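Local structure of probable amino acid aminotransferase (Mycobacterium tuberculosis, 6Q1R) at residues A57-L62 and I147-T152; V32-L37 and E47-R52; A170-F175 and E184-T189; A116-A121 and S254-A259. The protein is a probable amino acid aminotransferase of the class IV family, which holds pyridoxal-5'-phosphate covalently in a cleft between two domains. All coordinates share one frame; numbering follows the deposited sequence.

Contact 1 of 4, residues A57-L62 and I147-T152; sequences ARLMDL and IASAKT. With PLP (pyridoxal-5'-phosphate), chain H.
Met60 and Ile147 meet at the apolar centre of this contact: Met60 SD lies 3.6 Å from Ile147 CD1, and the two side chains cross at about a right angle. Two bends in the methionine chain, chi2 -81° and chi3 -75°, fold the sulfur toward the loop 147-152, where Thr152 CG2 also approaches SD. Next to this pair Leu59 uses its CD1 branch, which sits 4.1 Å from the CB of Ala150 and alongside the OG of Ser149.

No hydrogen bond crosses between the two segments. Ala57 O accepts from Met60 N and Leu62 N where helix 46-59 ends, and Ala150 N returns to Ile147 O at 3.2 Å in a type I turn. Asp61 OD2 reaches away to a salt bridge with Arg167 of the second subunit, whose Ala160 packs on Ile147.

Lys151, whose backbone N is held by Ser56 OG, bonds through NZ to C4A of pyridoxal-5'-phosphate at 1.3 Å. That length is consistent with an internal aldimine, and a loop presenting such a lysine is characteristic of the cofactor site of PLP-dependent enzymes.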
# COMPACT_ATOMS: atom_id res chain seq x y z
N ALA B 57 4.98 -5.14 13.18
CA ALA B 57 4.36 -4.12 14.01
C ALA B 57 5.39 -3.12 14.51
O ALA B 57 5.11 -1.92 14.57
CB ALA B 57 3.61 -4.77 15.18
N ARG B 58 6.59 -3.60 14.82
CA ARG B 58 7.66 -2.72 15.31
C ARG B 58 8.07 -1.73 14.23
O ARG B 58 8.31 -0.56 14.52
CB ARG B 58 8.88 -3.56 15.71
CG ARG B 58 10.04 -2.74 16.26
CD ARG B 58 11.23 -3.61 16.63
NE ARG B 58 11.61 -4.47 15.51
CZ ARG B 58 11.43 -5.78 15.44
NH1 ARG B 58 10.86 -6.42 16.46
NH2 ARG B 58 11.81 -6.44 14.36
N LEU B 59 8.17 -2.20 12.99
CA LEU B 59 8.50 -1.36 11.85
C LEU B 59 7.41 -0.34 11.55
O LEU B 59 7.70 0.70 10.93
CB LEU B 59 8.76 -2.23 10.63
CG LEU B 59 10.06 -3.03 10.69
CD1 LEU B 59 10.19 -3.94 9.48
CD2 LEU B 59 11.25 -2.11 10.79
N MET B 60 6.18 -0.60 11.97
CA MET B 60 5.05 0.25 11.65
C MET B 60 4.62 1.13 12.82
O MET B 60 3.56 1.76 12.74
CB MET B 60 3.87 -0.62 11.19
CG MET B 60 4.06 -1.15 9.78
SD MET B 60 3.64 0.09 8.55
CE MET B 60 1.85 0.06 8.66
N ASP B 61 5.40 1.16 13.90
CA ASP B 61 5.09 1.98 15.08
C ASP B 61 3.71 1.66 15.65
O ASP B 61 3.05 2.53 16.24
CB ASP B 61 5.19 3.47 14.76
CG ASP B 61 6.55 3.87 14.25
OD1 ASP B 61 7.57 3.41 14.82
OD2 ASP B 61 6.61 4.63 13.26
N LEU B 62 3.26 0.39 15.49
CA LEU B 62 2.03 -0.14 16.06
C LEU B 62 2.29 -0.68 17.46
O LEU B 62 3.40 -1.13 17.76
CB LEU B 62 1.48 -1.26 15.18
CG LEU B 62 0.96 -0.83 13.81
CD1 LEU B 62 0.55 -2.05 13.00
CD2 LEU B 62 -0.20 0.12 13.98
N ILE B 147 10.08 0.51 4.54
CA ILE B 147 9.49 -0.64 5.24
C ILE B 147 9.24 -1.82 4.31
O ILE B 147 8.21 -2.49 4.41
CB ILE B 147 8.21 -0.23 6.00
CG1 ILE B 147 7.10 0.24 5.05
CG2 ILE B 147 8.52 0.84 7.05
CD1 ILE B 147 5.82 0.61 5.75
N ALA B 148 10.19 -2.09 3.41
CA ALA B 148 10.01 -3.17 2.45
C ALA B 148 9.98 -4.53 3.12
O ALA B 148 9.45 -5.49 2.53
CB ALA B 148 11.13 -3.12 1.41
N SER B 149 10.51 -4.65 4.33
CA SER B 149 10.59 -5.92 5.04
C SER B 149 9.35 -6.20 5.88
O SER B 149 9.33 -7.19 6.62
CB SER B 149 11.84 -5.94 5.93
OG SER B 149 11.88 -4.81 6.77
N ALA B 150 8.32 -5.36 5.80
CA ALA B 150 7.12 -5.50 6.61
C ALA B 150 5.96 -6.01 5.76
O ALA B 150 5.77 -5.56 4.62
CB ALA B 150 6.73 -4.18 7.27
N LYS B 151 5.18 -6.94 6.31
CA LYS B 151 3.97 -7.45 5.67
C LYS B 151 2.83 -6.51 6.03
O LYS B 151 2.11 -6.72 7.01
CB LYS B 151 3.69 -8.89 6.12
CG LYS B 151 2.84 -9.72 5.16
CD LYS B 151 2.81 -11.20 5.57
CE LYS B 151 2.17 -12.09 4.50
NZ LYS B 151 3.13 -12.24 3.38
N THR B 152 2.65 -5.47 5.23
CA THR B 152 1.64 -4.46 5.51
C THR B 152 0.33 -4.79 4.79
O THR B 152 0.27 -5.62 3.88
CB THR B 152 2.12 -3.06 5.11
OG1 THR B 152 2.12 -2.94 3.68
CG2 THR B 152 3.53 -2.81 5.63
N1 PLP H . 6.40 -12.35 -0.26
C2 PLP H . 5.45 -11.41 -0.04
C2A PLP H . 5.49 -10.10 -0.78
C3 PLP H . 4.36 -11.68 0.93
O3 PLP H . 3.38 -10.77 1.18
C4 PLP H . 4.36 -12.99 1.62
C4A PLP H . 3.28 -13.23 2.61
C5 PLP H . 5.46 -13.94 1.30
C6 PLP H . 6.42 -13.54 0.36
C5A PLP H . 5.59 -15.31 1.93
O4P PLP H . 5.54 -15.30 3.35
P PLP H . 5.29 -16.69 4.14
O1P PLP H . 3.88 -17.13 3.80
O2P PLP H . 5.44 -16.47 5.62
O3P PLP H . 6.31 -17.71 3.69

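Contact 2 of 4, residues V32-L37 and E47-R52; sequences VFETLL and EAHLQR. With PLP (pyridoxal-5'-phosphate), chain H.
Glu34 on strand 31-39 and Arg52 on helix 46-59 face each other where the helix packs on the antiparallel sheet of one domain; helix segment 47-52 runs nearly antiparallel (168°) to strand segment 32-37, and strand, hairpin partner 42-43 and helix form a beta-beta-alpha unit. The carboxylate lies along the guanidinium edge in a two-pronged salt bridge, the two planes 35° apart. Arg52 NE donates to the syn lone pair of Glu34 OE2 at 2.6 Å, and NH2 donates to OE1, though the very short modelled length of that second bond is doubtful at this resolution. The arginine chain runs extended until a bend at chi3 (59°) turns its NE and NH2 edge to the glutamate.

His49 stands differently against its neighbours. Leu36 lays CD2 over one ring face, 3.4 Å from the centroid, in a CH-pi contact, while Glu34 OE1 sits at the ring edge beside CD2 of the imidazole. Both ring nitrogens have partners: ND1 is hydrogen-bonded to Leu45 O, and NE2 to the OG of Ser255, which in turn reaches the cofactor phosphate. Glu34 thus holds the guanidinium in position from one edge, leaving its other nitrogen edge for pyridoxal-5'-phosphate. There Arg52 NH1 and NH2 make weak bonds to O2P, and NH1 donates to the bridging ester oxygen O4P at 3.2 Å.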
# COMPACT_ATOMS: atom_id res chain seq x y z
N VAL B 32 -0.65 -4.20 9.62
CA VAL B 32 0.15 -5.36 9.27
C VAL B 32 -0.72 -6.60 9.37
O VAL B 32 -1.74 -6.62 10.06
CB VAL B 32 1.40 -5.51 10.16
CG1 VAL B 32 2.28 -4.28 10.08
CG2 VAL B 32 1.00 -5.78 11.60
N PHE B 33 -0.30 -7.66 8.68
CA PHE B 33 -1.07 -8.90 8.68
C PHE B 33 -0.15 -10.10 8.52
O PHE B 33 1.02 -9.98 8.14
CB PHE B 33 -2.13 -8.91 7.58
CG PHE B 33 -1.62 -9.34 6.23
CD1 PHE B 33 -1.00 -8.43 5.39
CD2 PHE B 33 -1.79 -10.65 5.80
CE1 PHE B 33 -0.54 -8.82 4.15
CE2 PHE B 33 -1.33 -11.05 4.56
CZ PHE B 33 -0.70 -10.13 3.73
N GLU B 34 -0.71 -11.28 8.80
CA GLU B 34 -0.05 -12.56 8.60
C GLU B 34 -1.07 -13.57 8.09
O GLU B 34 -2.26 -13.50 8.42
CB GLU B 34 0.60 -13.07 9.89
CG GLU B 34 1.82 -12.28 10.32
CD GLU B 34 3.04 -12.61 9.48
OE1 GLU B 34 3.15 -13.76 9.01
OE2 GLU B 34 3.89 -11.71 9.29
N THR B 35 -0.59 -14.53 7.30
CA THR B 35 -1.43 -15.56 6.72
C THR B 35 -0.96 -16.93 7.20
O THR B 35 0.24 -17.23 7.11
CB THR B 35 -1.43 -15.50 5.19
OG1 THR B 35 -1.93 -14.23 4.76
CG2 THR B 35 -2.29 -16.59 4.61
N LEU B 36 -1.89 -17.74 7.68
CA LEU B 36 -1.60 -19.05 8.24
C LEU B 36 -2.38 -20.12 7.51
O LEU B 36 -3.51 -19.88 7.05
CB LEU B 36 -1.96 -19.10 9.73
CG LEU B 36 -0.94 -18.51 10.68
CD1 LEU B 36 -1.42 -18.58 12.12
CD2 LEU B 36 0.33 -19.29 10.52
N LEU B 37 -1.78 -21.30 7.39
CA LEU B 37 -2.44 -22.46 6.81
C LEU B 37 -2.98 -23.35 7.91
O LEU B 37 -2.27 -23.66 8.87
CB LEU B 37 -1.47 -23.26 5.93
CG LEU B 37 -2.08 -24.46 5.21
CD1 LEU B 37 -2.99 -24.01 4.08
CD2 LEU B 37 -0.99 -25.38 4.68
N GLU B 47 4.03 -19.87 15.91
CA GLU B 47 4.97 -19.01 16.62
C GLU B 47 5.88 -18.26 15.65
O GLU B 47 6.18 -17.07 15.86
CB GLU B 47 5.79 -19.82 17.62
CG GLU B 47 4.96 -20.40 18.75
CD GLU B 47 4.17 -19.34 19.51
OE1 GLU B 47 3.03 -19.64 19.94
OE2 GLU B 47 4.68 -18.21 19.68
N ALA B 48 6.33 -18.92 14.58
CA ALA B 48 7.16 -18.24 13.59
C ALA B 48 6.41 -17.09 12.94
O ALA B 48 7.02 -16.07 12.59
CB ALA B 48 7.63 -19.24 12.53
N HIS B 49 5.09 -17.23 12.75
CA HIS B 49 4.31 -16.14 12.17
C HIS B 49 4.10 -15.01 13.17
O HIS B 49 4.13 -13.84 12.80
CB HIS B 49 2.97 -16.68 11.66
CG HIS B 49 3.03 -17.25 10.27
ND1 HIS B 49 3.28 -18.58 10.02
CD2 HIS B 49 2.82 -16.67 9.07
CE1 HIS B 49 3.25 -18.79 8.72
NE2 HIS B 49 2.97 -17.65 8.12
N LEU B 50 3.91 -15.35 14.45
CA LEU B 50 3.72 -14.30 15.45
C LEU B 50 4.99 -13.48 15.66
O LEU B 50 4.91 -12.30 16.02
CB LEU B 50 3.25 -14.88 16.78
CG LEU B 50 1.79 -15.32 16.81
CD1 LEU B 50 1.43 -15.92 18.15
CD2 LEU B 50 0.88 -14.14 16.49
N GLN B 51 6.16 -14.08 15.44
CA GLN B 51 7.40 -13.31 15.54
C GLN B 51 7.48 -12.29 14.41
O GLN B 51 7.89 -11.14 14.63
CB GLN B 51 8.61 -14.23 15.51
CG GLN B 51 9.94 -13.48 15.53
CD GLN B 51 11.14 -14.40 15.45
OE1 GLN B 51 10.99 -15.61 15.26
NE2 GLN B 51 12.33 -13.84 15.61
N ARG B 52 7.07 -12.69 13.20
CA ARG B 52 7.06 -11.75 12.08
C ARG B 52 6.00 -10.68 12.27
O ARG B 52 6.18 -9.54 11.82
CB ARG B 52 6.86 -12.48 10.76
CG ARG B 52 7.14 -11.58 9.56
CD ARG B 52 7.07 -12.33 8.24
NE ARG B 52 5.77 -12.94 8.01
CZ ARG B 52 5.50 -13.76 7.01
NH1 ARG B 52 6.46 -14.07 6.13
NH2 ARG B 52 4.29 -14.28 6.87
N1 PLP H . 6.40 -12.35 -0.26
C2 PLP H . 5.45 -11.41 -0.04
C2A PLP H . 5.49 -10.10 -0.78
C3 PLP H . 4.36 -11.68 0.93
O3 PLP H . 3.38 -10.77 1.18
C4 PLP H . 4.36 -12.99 1.62
C4A PLP H . 3.28 -13.23 2.61
C5 PLP H . 5.46 -13.94 1.30
C6 PLP H . 6.42 -13.54 0.36
C5A PLP H . 5.59 -15.31 1.93
O4P PLP H . 5.54 -15.30 3.35
P PLP H . 5.29 -16.69 4.14
O1P PLP H . 3.88 -17.13 3.80
O2P PLP H . 5.44 -16.47 5.62
O3P PLP H . 6.31 -17.71 3.69

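Contact 3 of 4, residues A170-F175 and E184-T189; sequences AGDVIF and EGPRST. With PLP (pyridoxal-5'-phosphate), chain H.
Pro186 wedges its ring against strand 172-176, and its ring carbons meet different parts of the strand in turn. CB lies 4.1 Å from Phe175 CE2, the two side chains crossing at a slant. CG comes next, 3.7 Å from Asp172 OD1, which lies equally near CD. CD, back toward the proline nitrogen, sits 3.3 Å from Val173 O and also packs on the CB of Val173.

Asp172 links strand and loop further along. Its OD1 accepts Val173 N through the anti lone pair and also a proton from a water at 2.7 Å, which in turn accepts from Arg187 N, so a water bridges strand and loop. The other oxygen, OD2, takes a weak but nearly straight bond from Arg187 NE at 3.5 Å, part of a salt bridge; it lies at the guanidinium edge with the carboxylate plane turned 74° from it.

Strand 172-176 belongs to the mixed sheet, and 184-189 is the loop that leads into strand 189-194 past the cofactor ring. Where the two segments come together, Phe175 N donates to Glu184 O at 2.8 Å. The side chain of Glu184 leaves the backbone away from the strand, and its OE1 stands 3.4 Å from N1 of pyridoxal-5'-phosphate, as the glutamate beside the pyridine nitrogen does in fold type IV relatives. Pro186 O, 3.3 Å from the methyl C2A, is also hydrogen-bonded to Asn158 ND2.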
# COMPACT_ATOMS: atom_id res chain seq x y z
N ALA B 170 0.52 -15.12 -17.65
CA ALA B 170 1.40 -15.65 -16.62
C ALA B 170 0.65 -15.76 -15.29
O ALA B 170 -0.23 -14.96 -14.99
CB ALA B 170 2.64 -14.77 -16.45
N GLY B 171 1.01 -16.78 -14.51
CA GLY B 171 0.34 -17.06 -13.26
C GLY B 171 0.97 -16.38 -12.05
O GLY B 171 0.34 -16.30 -10.99
N ASP B 172 2.20 -15.90 -12.19
CA ASP B 172 2.87 -15.20 -11.10
C ASP B 172 4.00 -14.36 -11.66
O ASP B 172 4.19 -14.28 -12.88
CB ASP B 172 3.37 -16.19 -10.04
CG ASP B 172 3.08 -15.71 -8.62
OD1 ASP B 172 3.42 -14.55 -8.30
OD2 ASP B 172 2.52 -16.50 -7.83
N VAL B 173 4.75 -13.72 -10.77
CA VAL B 173 5.79 -12.76 -11.13
C VAL B 173 7.01 -12.98 -10.25
O VAL B 173 6.90 -13.40 -9.10
CB VAL B 173 5.28 -11.30 -10.99
CG1 VAL B 173 6.38 -10.29 -11.30
CG2 VAL B 173 4.09 -11.05 -11.88
N ILE B 174 8.19 -12.72 -10.81
CA ILE B 174 9.44 -12.68 -10.06
C ILE B 174 10.02 -11.27 -10.20
O ILE B 174 10.41 -10.87 -11.30
CB ILE B 174 10.44 -13.74 -10.54
CG1 ILE B 174 9.90 -15.14 -10.28
CG2 ILE B 174 11.80 -13.54 -9.87
CD1 ILE B 174 10.79 -16.24 -10.79
N PHE B 175 10.04 -10.53 -9.09
CA PHE B 175 10.61 -9.18 -9.10
C PHE B 175 12.13 -9.22 -9.18
O PHE B 175 12.78 -10.04 -8.53
CB PHE B 175 10.17 -8.42 -7.85
CG PHE B 175 8.81 -7.80 -7.96
CD1 PHE B 175 8.47 -7.03 -9.06
CD2 PHE B 175 7.86 -8.01 -6.98
CE1 PHE B 175 7.22 -6.46 -9.17
CE2 PHE B 175 6.60 -7.45 -7.08
CZ PHE B 175 6.28 -6.67 -8.18
N GLU B 184 11.87 -11.06 -5.08
CA GLU B 184 10.87 -11.97 -4.54
C GLU B 184 9.65 -11.91 -5.44
O GLU B 184 9.62 -11.16 -6.42
CB GLU B 184 10.49 -11.61 -3.10
CG GLU B 184 9.81 -10.26 -2.96
CD GLU B 184 9.34 -9.98 -1.55
OE1 GLU B 184 9.41 -10.90 -0.70
OE2 GLU B 184 8.91 -8.83 -1.28
N GLY B 185 8.65 -12.71 -5.11
CA GLY B 185 7.37 -12.62 -5.77
C GLY B 185 6.44 -11.66 -5.05
O GLY B 185 6.66 -11.32 -3.88
N PRO B 186 5.40 -11.20 -5.73
CA PRO B 186 4.41 -10.34 -5.06
C PRO B 186 3.67 -11.02 -3.91
O PRO B 186 3.13 -10.32 -3.05
CB PRO B 186 3.46 -9.94 -6.20
CG PRO B 186 3.64 -11.01 -7.24
CD PRO B 186 5.08 -11.42 -7.15
N ARG B 187 3.65 -12.36 -3.87
CA ARG B 187 3.03 -13.06 -2.75
C ARG B 187 3.83 -14.29 -2.34
O ARG B 187 3.28 -15.19 -1.69
CB ARG B 187 1.59 -13.47 -3.08
CG ARG B 187 1.45 -14.31 -4.34
CD ARG B 187 -0.00 -14.48 -4.75
NE ARG B 187 -0.14 -15.10 -6.07
CZ ARG B 187 -1.29 -15.20 -6.73
NH1 ARG B 187 -2.40 -14.71 -6.20
NH2 ARG B 187 -1.33 -15.78 -7.92
N SER B 188 5.11 -14.36 -2.69
CA SER B 188 5.90 -15.56 -2.46
C SER B 188 7.38 -15.19 -2.39
O SER B 188 7.79 -14.12 -2.83
CB SER B 188 5.68 -16.60 -3.58
OG SER B 188 4.39 -17.19 -3.50
N THR B 189 8.16 -16.10 -1.82
CA THR B 189 9.61 -16.00 -1.76
C THR B 189 10.23 -17.03 -2.70
O THR B 189 9.76 -18.18 -2.77
CB THR B 189 10.13 -16.18 -0.34
OG1 THR B 189 11.43 -16.78 -0.37
CG2 THR B 189 9.19 -17.04 0.48
N1 PLP H . 6.40 -12.35 -0.26
C2 PLP H . 5.45 -11.41 -0.04
C2A PLP H . 5.49 -10.10 -0.78
C3 PLP H . 4.36 -11.68 0.93
O3 PLP H . 3.38 -10.77 1.18
C4 PLP H . 4.36 -12.99 1.62
C4A PLP H . 3.28 -13.23 2.61
C5 PLP H . 5.46 -13.94 1.30
C6 PLP H . 6.42 -13.54 0.36
C5A PLP H . 5.59 -15.31 1.93
O4P PLP H . 5.54 -15.30 3.35
P PLP H . 5.29 -16.69 4.14
O1P PLP H . 3.88 -17.13 3.80
O2P PLP H . 5.44 -16.47 5.62
O3P PLP H . 6.31 -17.71 3.69
O HOH W 1 4.56 -14.27 -5.84

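Contact 4 of 4, residues A116-A121 and S254-A259; sequences ARVIGA and SSMTLA. With PLP (pyridoxal-5'-phosphate), chain H.
The guanidinium of Arg117 has Val118 CG1 over the centre of one face, 3.8 Å above the plane. Thr257 OG1 lies oblique to the group, 3.5 Å from Arg117 NH2; the two side chains cross at about a right angle. Bends at chi2 and chi3 bring the arginine tip back over its neighbour in helix 116-124, and NH1 comes close to Arg187 NH1, a like charge.

Thr257 lies against the helix with both branches of its side chain. Its CG2 meets Ala121 CB at 3.8 Å, while OG1 (chi1 -36°) lies 3.8 Å from Val118 CB. Val118 also packs CG1 on Met256 CG at 4.3 Å. Outside the two segments, Met256 O is bonded by Arg122 NH2 from the same helix.

Within the loop, Ser254 OG donates to Thr257 O at 2.8 Å, closing the turn. Ser255 N is left directed at the cofactor, donating to PLP O1P at 2.6 Å; the OG of Ser255 also bonds O1P, although so short a modelled length is doubtful. Helix 116-124 thus backs a tight loop between strands 249-253 and 259-265 whose backbone N-H, with the Ser255 hydroxyl beside it, meets the phosphate, part of the phosphate-binding site of this PLP-dependent, class IV fold.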
# COMPACT_ATOMS: atom_id res chain seq x y z
N ALA B 116 -9.16 -22.22 -4.71
CA ALA B 116 -8.84 -23.35 -5.56
C ALA B 116 -7.60 -23.11 -6.42
O ALA B 116 -6.97 -24.07 -6.86
CB ALA B 116 -10.03 -23.69 -6.46
N ARG B 117 -7.25 -21.84 -6.66
CA ARG B 117 -6.06 -21.53 -7.45
C ARG B 117 -4.81 -22.11 -6.81
O ARG B 117 -3.92 -22.62 -7.52
CB ARG B 117 -5.93 -20.01 -7.61
CG ARG B 117 -4.74 -19.54 -8.44
CD ARG B 117 -3.58 -19.11 -7.55
NE ARG B 117 -4.04 -18.35 -6.39
CZ ARG B 117 -3.27 -18.00 -5.37
NH1 ARG B 117 -3.78 -17.31 -4.35
NH2 ARG B 117 -1.99 -18.34 -5.36
N VAL B 118 -4.71 -22.07 -5.48
CA VAL B 118 -3.52 -22.58 -4.81
C VAL B 118 -3.44 -24.10 -4.95
O VAL B 118 -2.35 -24.66 -5.07
CB VAL B 118 -3.47 -22.14 -3.34
CG1 VAL B 118 -4.37 -20.92 -3.10
CG2 VAL B 118 -3.81 -23.29 -2.40
N ILE B 119 -4.59 -24.79 -4.95
CA ILE B 119 -4.56 -26.24 -5.07
C ILE B 119 -4.01 -26.65 -6.42
O ILE B 119 -3.30 -27.65 -6.55
CB ILE B 119 -5.96 -26.83 -4.82
CG1 ILE B 119 -6.57 -26.26 -3.54
CG2 ILE B 119 -5.89 -28.35 -4.74
CD1 ILE B 119 -5.81 -26.62 -2.27
N GLY B 120 -4.34 -25.88 -7.47
CA GLY B 120 -3.76 -26.13 -8.77
C GLY B 120 -2.29 -25.76 -8.83
O GLY B 120 -1.48 -26.48 -9.44
N ALA B 121 -1.92 -24.64 -8.21
CA ALA B 121 -0.52 -24.20 -8.22
C ALA B 121 0.37 -25.21 -7.50
O ALA B 121 1.49 -25.48 -7.94
CB ALA B 121 -0.40 -22.82 -7.57
N SER B 254 5.26 -20.03 -0.01
CA SER B 254 4.42 -19.16 0.80
C SER B 254 3.63 -20.02 1.77
O SER B 254 3.57 -21.25 1.64
CB SER B 254 3.50 -18.31 -0.07
OG SER B 254 2.62 -19.12 -0.84
N SER B 255 3.02 -19.36 2.76
CA SER B 255 2.29 -20.10 3.79
C SER B 255 1.04 -20.76 3.22
O SER B 255 0.65 -21.84 3.68
CB SER B 255 1.91 -19.16 4.94
OG SER B 255 3.07 -18.66 5.58
N MET B 256 0.40 -20.12 2.25
CA MET B 256 -0.83 -20.64 1.65
C MET B 256 -0.51 -21.60 0.51
O MET B 256 -0.88 -22.78 0.55
CB MET B 256 -1.69 -19.46 1.18
CG MET B 256 -3.13 -19.81 0.88
SD MET B 256 -3.86 -20.79 2.21
CE MET B 256 -3.63 -19.70 3.62
N THR B 257 0.17 -21.11 -0.52
CA THR B 257 0.69 -21.95 -1.60
C THR B 257 2.03 -22.50 -1.14
O THR B 257 3.05 -21.81 -1.22
CB THR B 257 0.85 -21.14 -2.88
OG1 THR B 257 -0.21 -20.19 -3.00
CG2 THR B 257 0.84 -22.07 -4.09
N LEU B 258 2.03 -23.73 -0.63
CA LEU B 258 3.23 -24.26 0.02
C LEU B 258 4.43 -24.23 -0.91
O LEU B 258 5.46 -23.62 -0.61
CB LEU B 258 2.98 -25.67 0.56
CG LEU B 258 2.09 -25.81 1.79
CD1 LEU B 258 2.45 -24.73 2.79
CD2 LEU B 258 0.63 -25.74 1.45
N ALA B 259 4.32 -24.89 -2.07
CA ALA B 259 5.43 -24.91 -3.02
C ALA B 259 4.85 -25.00 -4.42
O ALA B 259 4.34 -26.05 -4.83
CB ALA B 259 6.37 -26.08 -2.74
N1 PLP H . 6.40 -12.35 -0.26
C2 PLP H . 5.45 -11.41 -0.04
C2A PLP H . 5.49 -10.10 -0.78
C3 PLP H . 4.36 -11.68 0.93
O3 PLP H . 3.38 -10.77 1.18
C4 PLP H . 4.36 -12.99 1.62
C4A PLP H . 3.28 -13.23 2.61
C5 PLP H . 5.46 -13.94 1.30
C6 PLP H . 6.42 -13.54 0.36
C5A PLP H . 5.59 -15.31 1.93
O4P PLP H . 5.54 -15.30 3.35
P PLP H . 5.29 -16.69 4.14
O1P PLP H . 3.88 -17.13 3.80
O2P PLP H . 5.44 -16.47 5.62
O3P PLP H . 6.31 -17.71 3.69

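All four contacts reach pyridoxal-5'-phosphate. Contacts 1 and 2 share helix 46-59 and touch through Lys151 O and Phe33 N, beside the antiparallel sheet; contacts 3 and 4, about 13 Å apart between centres, belong with the mixed sheet. Contact 2 bridges toward contact 4, about 17 Å away between centres, through His49 and Ser255. Contacts 1 and 4 lie about 25 Å apart on opposite sides of the chain's centre. Along the chain contact 2 closes first; contact 1 then alternates with contact 4, whose segments enclose contact 3. The cofactor is therefore held between two domains by segments far apart in sequence: the lysine link, the phosphate ligands and the loop along the ring.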